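Local coordinates for protein putative acetyltransferase (Nocardia farcinica, PDB 3D9W) that probably transfers an acetyl group from acetyl-CoA to the amino group of arylamine substrates, at residues L16-Y21 and G29-T34; L35-E40 and E94-G99; L88-L93 and F98-H103. All blocks are in the same frame, centred on the assembly; numbering follows the deposited sequence.

Overall arrangement
Contact 1 lies at the surface, whereas contacts 2 and 3 are buried; all three sit on one side of the chain's centre. Contact 1 joins the start of helix 18-25 to the loop behind it through charge. Contact 2 takes the next helix, 35-48, and packs it apolarly on the turn that ends helix 82-95. Contact 3 links helix 82-95 to strand 99-107 by one backbone bond and apolar packing. Phe98 belongs to both buried contacts, its ring packing on helix 35-48 and its backbone NH closing the last turn of helix 82-95. Ala32 O, in the loop of contact 1, accepts a hydrogen bond from Thr37 OG1 in contact 2, which joins the two.

Contact 1: residues L16-Y21 and G29-T34; sequences LDLDAY and GERAPT
Asp19 OD1 takes two hydrogen bonds from the Arg31 guanidinium, one from NH2 at 2.7 Å and one from NH1 at 2.8 Å. Both end nitrogens therefore converge on a single oxygen, a bifurcated grip rather than the paired fork in which each carboxylate oxygen takes one nitrogen. The oxygen lies practically in the guanidinium plane, but the two flat groups are turned 32° against each other. NH2 meets OD1 nearly head-on along the C-O bond, and NH1 reaches it on the syn side, lifted out of the carboxylate plane. Sharing one acceptor bends both bonds, with N-H...O angles of 146° and 140°. An arginine suits the task because its aliphatic chain is extended from CG to NE: the CA atoms of Asp19 and Arg31 are 10.8 Å apart, a gap the two side chains span together. Beneath the charged pair, Leu18 CD2 lies 3.8 Å from Arg31 NH1, approaching the guanidinium obliquely; the same leucine also touches Leu96. With CG anti to its backbone N, Leu18 runs alongside the arginine in the opposite sense. The helix start is secured independently: Asp17 is its N-cap, and Asp17 OD1 accepts from Ala20 N at 2.8 Å, the amide arriving from above the carboxylate plane. A second N-cap, Thr34, begins helix 35-48 just beyond the loop. The contact is a surface salt bridge across the connection between two successive helices, tying the first turn of helix 18-25 to the loop that leads into the next.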
loop_
_atom_site.group_PDB
_atom_site.type_symbol
_atom_site.label_atom_id
_atom_site.label_comp_id
_atom_site.label_asym_id
_atom_site.label_seq_id
_atom_site.Cartn_x
_atom_site.Cartn_y
_atom_site.Cartn_z
ATOM N N LEU A 16 -16.728 2.289 -9.750
ATOM C CA LEU A 16 -16.367 1.132 -8.917
ATOM C C LEU A 16 -17.509 0.152 -8.703
ATOM O O LEU A 16 -18.650 0.546 -8.471
ATOM C CB LEU A 16 -15.876 1.603 -7.542
ATOM C CG LEU A 16 -15.568 0.539 -6.482
ATOM C CD1 LEU A 16 -14.207 -0.081 -6.743
ATOM C CD2 LEU A 16 -15.596 1.169 -5.100
ATOM N N ASP A 17 -17.208 -1.136 -8.793
ATOM C CA ASP A 17 -18.233 -2.140 -8.541
ATOM C C ASP A 17 -18.102 -2.364 -7.043
ATOM O O ASP A 17 -17.358 -3.237 -6.598
ATOM C CB ASP A 17 -17.938 -3.438 -9.284
ATOM C CG ASP A 17 -19.017 -4.484 -9.067
ATOM O OD1 ASP A 17 -19.607 -4.529 -7.957
ATOM O OD2 ASP A 17 -19.269 -5.271 -10.005
ATOM N N LEU A 18 -18.819 -1.559 -6.270
ATOM C CA LEU A 18 -18.737 -1.644 -4.827
ATOM C C LEU A 18 -18.898 -3.056 -4.284
ATOM O O LEU A 18 -18.150 -3.489 -3.397
ATOM C CB LEU A 18 -19.779 -0.736 -4.179
ATOM C CG LEU A 18 -19.574 -0.561 -2.669
ATOM C CD1 LEU A 18 -18.277 0.212 -2.396
ATOM C CD2 LEU A 18 -20.758 0.170 -2.080
ATOM N N ASP A 19 -19.860 -3.788 -4.821
ATOM C CA ASP A 19 -20.116 -5.136 -4.334
ATOM C C ASP A 19 -19.038 -6.153 -4.694
ATOM O O ASP A 19 -18.714 -7.029 -3.898
ATOM C CB ASP A 19 -21.500 -5.557 -4.807
ATOM C CG ASP A 19 -22.565 -4.546 -4.393
ATOM O OD1 ASP A 19 -22.925 -4.512 -3.190
ATOM O OD2 ASP A 19 -23.011 -3.761 -5.270
ATOM N N ALA A 20 -18.470 -6.039 -5.882
ATOM C CA ALA A 20 -17.409 -6.956 -6.248
ATOM C C ALA A 20 -16.273 -6.716 -5.250
ATOM O O ALA A 20 -15.761 -7.644 -4.628
ATOM C CB ALA A 20 -16.934 -6.670 -7.666
ATOM N N TYR A 21 -15.902 -5.450 -5.091
ATOM C CA TYR A 21 -14.833 -5.055 -4.186
ATOM C C TYR A 21 -15.038 -5.508 -2.738
ATOM O O TYR A 21 -14.200 -6.221 -2.182
ATOM C CB TYR A 21 -14.653 -3.531 -4.217
ATOM C CG TYR A 21 -13.621 -3.033 -3.243
ATOM C CD1 TYR A 21 -12.254 -3.234 -3.472
ATOM C CD2 TYR A 21 -14.009 -2.424 -2.052
ATOM C CE1 TYR A 21 -11.296 -2.835 -2.524
ATOM C CE2 TYR A 21 -13.061 -2.027 -1.098
ATOM C CZ TYR A 21 -11.713 -2.235 -1.340
ATOM O OH TYR A 21 -10.808 -1.845 -0.388
ATOM N N GLY A 29 -19.602 -5.410 7.467
ATOM C CA GLY A 29 -20.262 -4.482 8.368
ATOM C C GLY A 29 -21.267 -3.555 7.711
ATOM O O GLY A 29 -21.597 -3.707 6.536
ATOM N N GLU A 30 -21.755 -2.588 8.487
ATOM C CA GLU A 30 -22.728 -1.608 8.010
ATOM C C GLU A 30 -22.138 -0.725 6.923
ATOM O O GLU A 30 -21.041 -0.184 7.086
ATOM C CB GLU A 30 -23.209 -0.731 9.169
ATOM C CG GLU A 30 -23.553 0.691 8.751
ATOM C CD GLU A 30 -24.323 1.445 9.807
ATOM O OE1 GLU A 30 -23.781 1.625 10.926
ATOM O OE2 GLU A 30 -25.472 1.853 9.512
ATOM N N ARG A 31 -22.887 -0.560 5.833
ATOM C CA ARG A 31 -22.434 0.244 4.707
ATOM C C ARG A 31 -22.602 1.747 4.829
ATOM O O ARG A 31 -23.189 2.382 3.960
ATOM C CB ARG A 31 -23.118 -0.220 3.438
ATOM C CG ARG A 31 -22.781 -1.616 3.049
ATOM C CD ARG A 31 -23.024 -1.780 1.578
ATOM N NE ARG A 31 -22.672 -3.112 1.113
ATOM C CZ ARG A 31 -22.732 -3.483 -0.160
ATOM N NH1 ARG A 31 -23.130 -2.610 -1.080
ATOM N NH2 ARG A 31 -22.404 -4.720 -0.513
ATOM N N ALA A 32 -22.068 2.321 5.897
ATOM C CA ALA A 32 -22.156 3.760 6.106
ATOM C C ALA A 32 -20.767 4.266 6.467
ATOM O O ALA A 32 -19.889 3.478 6.850
ATOM C CB ALA A 32 -23.131 4.068 7.237
ATOM N N PRO A 33 -20.549 5.589 6.351
ATOM C CA PRO A 33 -19.276 6.250 6.657
ATOM C C PRO A 33 -18.977 6.419 8.145
ATOM O O PRO A 33 -18.736 7.535 8.611
ATOM C CB PRO A 33 -19.410 7.590 5.947
ATOM C CG PRO A 33 -20.868 7.871 6.063
ATOM C CD PRO A 33 -21.484 6.537 5.720
ATOM N N THR A 34 -18.979 5.311 8.878
ATOM C CA THR A 34 -18.706 5.327 10.312
ATOM C C THR A 34 -17.283 4.840 10.587
ATOM O O THR A 34 -16.721 4.056 9.808
ATOM C CB THR A 34 -19.716 4.427 11.085
ATOM O OG1 THR A 34 -19.567 3.055 10.683
ATOM C CG2 THR A 34 -21.155 4.883 10.800
#

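Contact 2: residues L35-E40 and E94-G99; sequences LATLRE and ERLGFG
Thr37 and Leu38, neighbours on helix 35-48, meet the Phe98 ring with different parts of their side chains, and here the contact is closest. The methyl of Thr37 comes in at the ring edge, near its plane, with CG2 3.8 Å from Phe98 CE2 and equally near CZ. Leu38 places CB 3.9 Å from Phe98 CZ and lets CD1 lie over one face of the ring; its backbone N is also close to CZ. Phenylalanine suits the place because one flat group can offer its edge to a methyl and its face to a leucine branch. Threonine is equally apt. Its CG2 stands anti to the backbone N and reaches the ring, while OG1, beside the backbone N and anti to the carbonyl carbon (chi1 -79°), hydrogen-bonds to Ala32 O, which satisfies a buried hydroxyl. Leu41, one turn further along helix 35-48, also touches Phe98, and Leu38 continues onto Leu93 and Trp133. The packing thins toward Leu96, whose CD1 is 4.3 Å from Thr37 CG2 and makes the remaining apolar touch. Farther out, Arg95 and Gly97 on one segment and Ala36 and Arg39 on the other are exposed to solvent and take no part. Gly97 nevertheless shapes the contact: its positive phi (85°) ends helix 82-95 in a Schellman motif, a backbone conformation that suits glycine, which has no side chain to crowd the carbonyl oxygen before it. The chain then turns to send Phe98 inward. Such an aromatic, presented by a helix-ending turn and received by the side of another helix, joins helices 35-48 and 82-95, consistent with the N-terminal helical bundle known in arylamine N-acetyltransferases.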
loop_
_atom_site.group_PDB
_atom_site.type_symbol
_atom_site.label_atom_id
_atom_site.label_comp_id
_atom_site.label_asym_id
_atom_site.label_seq_id
_atom_site.Cartn_x
_atom_site.Cartn_y
_atom_site.Cartn_z
ATOM N N LEU A 35 -16.693 5.320 11.682
ATOM C CA LEU A 35 -15.336 4.919 12.046
ATOM C C LEU A 35 -15.258 3.400 12.141
ATOM O O LEU A 35 -14.206 2.813 11.874
ATOM C CB LEU A 35 -14.911 5.541 13.391
ATOM C CG LEU A 35 -13.541 5.116 13.956
ATOM C CD1 LEU A 35 -12.430 5.491 12.986
ATOM C CD2 LEU A 35 -13.306 5.783 15.290
ATOM N N ALA A 36 -16.370 2.772 12.525
ATOM C CA ALA A 36 -16.422 1.319 12.653
ATOM C C ALA A 36 -16.189 0.673 11.293
ATOM O O ALA A 36 -15.466 -0.320 11.178
ATOM C CB ALA A 36 -17.758 0.887 13.219
ATOM N N THR A 37 -16.798 1.248 10.264
ATOM C CA THR A 37 -16.645 0.749 8.907
ATOM C C THR A 37 -15.215 0.983 8.409
ATOM O O THR A 37 -14.583 0.080 7.856
ATOM C CB THR A 37 -17.641 1.446 7.959
ATOM O OG1 THR A 37 -18.930 0.845 8.116
ATOM C CG2 THR A 37 -17.184 1.338 6.505
ATOM N N LEU A 38 -14.706 2.196 8.612
ATOM C CA LEU A 38 -13.355 2.525 8.169
ATOM C C LEU A 38 -12.338 1.593 8.788
ATOM O O LEU A 38 -11.409 1.157 8.123
ATOM C CB LEU A 38 -12.998 3.968 8.525
ATOM C CG LEU A 38 -11.689 4.500 7.941
ATOM C CD1 LEU A 38 -11.751 4.511 6.427
ATOM C CD2 LEU A 38 -11.454 5.890 8.468
ATOM N N ARG A 39 -12.508 1.288 10.066
ATOM C CA ARG A 39 -11.579 0.394 10.740
ATOM C C ARG A 39 -11.627 -1.011 10.159
ATOM O O ARG A 39 -10.664 -1.758 10.283
ATOM C CB ARG A 39 -11.865 0.347 12.241
ATOM C CG ARG A 39 -11.280 1.515 13.031
ATOM C CD ARG A 39 -11.691 1.422 14.494
ATOM N NE ARG A 39 -11.409 0.104 15.085
ATOM C CZ ARG A 39 -10.279 -0.229 15.708
ATOM N NH1 ARG A 39 -9.297 0.658 15.839
ATOM N NH2 ARG A 39 -10.136 -1.455 16.196
ATOM N N GLU A 40 -12.740 -1.372 9.518
ATOM C CA GLU A 40 -12.843 -2.704 8.921
ATOM C C GLU A 40 -12.409 -2.692 7.463
ATOM O O GLU A 40 -11.823 -3.649 6.974
ATOM C CB GLU A 40 -14.263 -3.252 9.001
ATOM C CG GLU A 40 -14.301 -4.763 8.837
ATOM C CD GLU A 40 -15.679 -5.273 8.482
ATOM O OE1 GLU A 40 -16.664 -4.763 9.072
ATOM O OE2 GLU A 40 -15.775 -6.183 7.623
ATOM N N GLU A 94 -15.046 6.837 -0.981
ATOM C CA GLU A 94 -15.936 7.864 -1.500
ATOM C C GLU A 94 -17.350 7.297 -1.612
ATOM O O GLU A 94 -18.310 7.835 -1.049
ATOM C CB GLU A 94 -15.446 8.319 -2.871
ATOM C CG GLU A 94 -16.117 9.559 -3.378
ATOM C CD GLU A 94 -15.465 10.068 -4.637
ATOM O OE1 GLU A 94 -15.610 9.410 -5.688
ATOM O OE2 GLU A 94 -14.792 11.122 -4.576
ATOM N N ARG A 95 -17.462 6.192 -2.340
ATOM C CA ARG A 95 -18.737 5.531 -2.529
ATOM C C ARG A 95 -19.549 5.401 -1.247
ATOM O O ARG A 95 -20.743 5.680 -1.241
ATOM C CB ARG A 95 -18.513 4.154 -3.149
ATOM C CG ARG A 95 -18.249 4.233 -4.630
ATOM C CD ARG A 95 -19.440 4.871 -5.332
ATOM N NE ARG A 95 -20.618 4.013 -5.232
ATOM C CZ ARG A 95 -20.819 2.923 -5.967
ATOM N NH1 ARG A 95 -19.925 2.549 -6.875
ATOM N NH2 ARG A 95 -21.910 2.196 -5.781
ATOM N N LEU A 96 -18.896 4.986 -0.164
ATOM C CA LEU A 96 -19.577 4.805 1.108
ATOM C C LEU A 96 -19.890 6.112 1.831
ATOM O O LEU A 96 -20.392 6.098 2.954
ATOM C CB LEU A 96 -18.751 3.890 2.000
ATOM C CG LEU A 96 -18.398 2.568 1.312
ATOM C CD1 LEU A 96 -17.524 1.717 2.216
ATOM C CD2 LEU A 96 -19.664 1.828 0.955
ATOM N N GLY A 97 -19.603 7.241 1.187
ATOM C CA GLY A 97 -19.893 8.530 1.797
ATOM C C GLY A 97 -18.833 9.058 2.745
ATOM O O GLY A 97 -19.124 9.844 3.645
ATOM N N PHE A 98 -17.597 8.630 2.550
ATOM C CA PHE A 98 -16.502 9.086 3.390
ATOM C C PHE A 98 -15.895 10.365 2.843
ATOM O O PHE A 98 -16.077 10.707 1.674
ATOM C CB PHE A 98 -15.408 8.027 3.459
ATOM C CG PHE A 98 -15.658 6.965 4.476
ATOM C CD1 PHE A 98 -15.637 7.271 5.828
ATOM C CD2 PHE A 98 -15.885 5.648 4.086
ATOM C CE1 PHE A 98 -15.835 6.286 6.783
ATOM C CE2 PHE A 98 -16.086 4.650 5.036
ATOM C CZ PHE A 98 -16.060 4.973 6.390
ATOM N N GLY A 99 -15.171 11.066 3.707
ATOM C CA GLY A 99 -14.495 12.282 3.304
ATOM C C GLY A 99 -13.108 11.833 2.903
ATOM O O GLY A 99 -12.350 11.344 3.742
#

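Contact 3: residues L88-L93 and F98-H103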
loop_
_atom_site.group_PDB
_atom_site.type_symbol
_atom_site.label_atom_id
_atom_site.label_comp_id
_atom_site.label_asym_id
_atom_site.label_seq_id
_atom_site.Cartn_x
_atom_site.Cartn_y
_atom_site.Cartn_z
ATOM N N LEU A 88 -7.874 2.342 -5.587
ATOM C CA LEU A 88 -9.057 1.507 -5.476
ATOM C C LEU A 88 -9.746 1.784 -4.149
ATOM O O LEU A 88 -10.968 1.944 -4.092
ATOM C CB LEU A 88 -8.664 0.034 -5.563
ATOM C CG LEU A 88 -9.801 -0.975 -5.650
ATOM C CD1 LEU A 88 -10.615 -0.695 -6.897
ATOM C CD2 LEU A 88 -9.230 -2.389 -5.668
ATOM N N PHE A 89 -8.952 1.850 -3.083
ATOM C CA PHE A 89 -9.482 2.106 -1.747
ATOM C C PHE A 89 -10.189 3.457 -1.677
ATOM O O PHE A 89 -11.218 3.594 -1.022
ATOM C CB PHE A 89 -8.359 2.054 -0.709
ATOM C CG PHE A 89 -8.848 1.902 0.699
ATOM C CD1 PHE A 89 -9.422 0.710 1.124
ATOM C CD2 PHE A 89 -8.757 2.950 1.596
ATOM C CE1 PHE A 89 -9.897 0.568 2.429
ATOM C CE2 PHE A 89 -9.227 2.811 2.894
ATOM C CZ PHE A 89 -9.799 1.622 3.310
ATOM N N ALA A 90 -9.643 4.457 -2.357
ATOM C CA ALA A 90 -10.259 5.780 -2.347
ATOM C C ALA A 90 -11.658 5.739 -2.978
ATOM O O ALA A 90 -12.609 6.319 -2.446
ATOM C CB ALA A 90 -9.369 6.774 -3.086
ATOM N N ALA A 91 -11.773 5.050 -4.111
ATOM C CA ALA A 91 -13.050 4.917 -4.802
ATOM C C ALA A 91 -14.109 4.339 -3.862
ATOM O O ALA A 91 -15.211 4.873 -3.761
ATOM C CB ALA A 91 -12.889 4.032 -6.011
ATOM N N ALA A 92 -13.769 3.258 -3.168
ATOM C CA ALA A 92 -14.694 2.631 -2.237
ATOM C C ALA A 92 -15.075 3.591 -1.117
ATOM O O ALA A 92 -16.252 3.764 -0.806
ATOM C CB ALA A 92 -14.075 1.385 -1.656
ATOM N N LEU A 93 -14.068 4.210 -0.510
ATOM C CA LEU A 93 -14.287 5.160 0.576
ATOM C C LEU A 93 -15.298 6.206 0.157
ATOM O O LEU A 93 -16.283 6.439 0.847
ATOM C CB LEU A 93 -12.978 5.849 0.959
ATOM C CG LEU A 93 -11.939 4.969 1.635
ATOM C CD1 LEU A 93 -10.698 5.786 1.926
ATOM C CD2 LEU A 93 -12.519 4.406 2.912
ATOM N N PHE A 98 -17.597 8.630 2.550
ATOM C CA PHE A 98 -16.502 9.086 3.390
ATOM C C PHE A 98 -15.895 10.365 2.843
ATOM O O PHE A 98 -16.077 10.707 1.674
ATOM C CB PHE A 98 -15.408 8.027 3.459
ATOM C CG PHE A 98 -15.658 6.965 4.476
ATOM C CD1 PHE A 98 -15.637 7.271 5.828
ATOM C CD2 PHE A 98 -15.885 5.648 4.086
ATOM C CE1 PHE A 98 -15.835 6.286 6.783
ATOM C CE2 PHE A 98 -16.086 4.650 5.036
ATOM C CZ PHE A 98 -16.060 4.973 6.390
ATOM N N GLY A 99 -15.171 11.066 3.707
ATOM C CA GLY A 99 -14.495 12.282 3.304
ATOM C C GLY A 99 -13.108 11.833 2.903
ATOM O O GLY A 99 -12.350 11.344 3.742
ATOM N N VAL A 100 -12.771 11.990 1.626
ATOM C CA VAL A 100 -11.470 11.555 1.141
ATOM C C VAL A 100 -10.648 12.632 0.463
ATOM O O VAL A 100 -11.108 13.306 -0.461
ATOM C CB VAL A 100 -11.619 10.366 0.185
ATOM C CG1 VAL A 100 -10.261 9.948 -0.340
ATOM C CG2 VAL A 100 -12.278 9.211 0.912
ATOM N N THR A 101 -9.415 12.766 0.943
ATOM C CA THR A 101 -8.460 13.747 0.440
ATOM C C THR A 101 -7.098 13.046 0.445
ATOM O O THR A 101 -6.818 12.244 1.323
ATOM C CB THR A 101 -8.465 15.005 1.355
ATOM O OG1 THR A 101 -7.450 15.928 0.947
ATOM C CG2 THR A 101 -8.243 14.603 2.781
ATOM N N GLY A 102 -6.250 13.332 -0.530
ATOM C CA GLY A 102 -4.981 12.636 -0.574
ATOM C C GLY A 102 -3.728 13.344 -0.124
ATOM O O GLY A 102 -3.667 14.563 -0.061
ATOM N N HIS A 103 -2.722 12.539 0.193
ATOM C CA HIS A 103 -1.409 13.012 0.622
ATOM C C HIS A 103 -0.350 12.101 0.006
ATOM O O HIS A 103 -0.648 11.005 -0.470
ATOM C CB HIS A 103 -1.253 12.967 2.149
ATOM C CG HIS A 103 -2.147 13.913 2.895
ATOM N ND1 HIS A 103 -2.523 15.141 2.397
ATOM C CD2 HIS A 103 -2.680 13.837 4.139
ATOM C CE1 HIS A 103 -3.244 15.781 3.300
ATOM N NE2 HIS A 103 -3.353 15.011 4.367
#
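Leu93 O accepts a hydrogen bond from Phe98 N, at 3.1 Å and 154°, across the turn that ends helix 82-95, and from there strand 99-107 doubles back past the helix. The edge of the Phe98 ring also meets this oxygen. Leu93 carries the side-chain packing in two directions. Its CD2 lies 3.8 Å from Phe98 CD2, while its CB meets Val100 CG2 at 3.4 Å; CD1 touches the same valine methyl, the two side chains crossing at about a right angle. Val100 puts CG2 beside its backbone N and CG1 anti to it (chi1 179°). The second branch thereby extends to Ala90, one turn earlier in the helix, where CG1 and Ala90 CB are 4.3 Å apart. A beta-branched residue serves well here, since its two methyls span a helical turn, and the small alanine allows the strand to come near: the CA atoms of Ala90 and Val100 are 6.9 Å apart. Trp11 touches both of these residues, and Leu122 of the adjacent strand continues the apolar layer beside Leu93. Paired with the Gly97 N to Glu94 O bond and the positive phi of Gly97, the six-to-one backbone bond makes a Schellman motif, used here to pass from a helix into the antiparallel sheet against which it packs, consistent with the papain-like fold of this family.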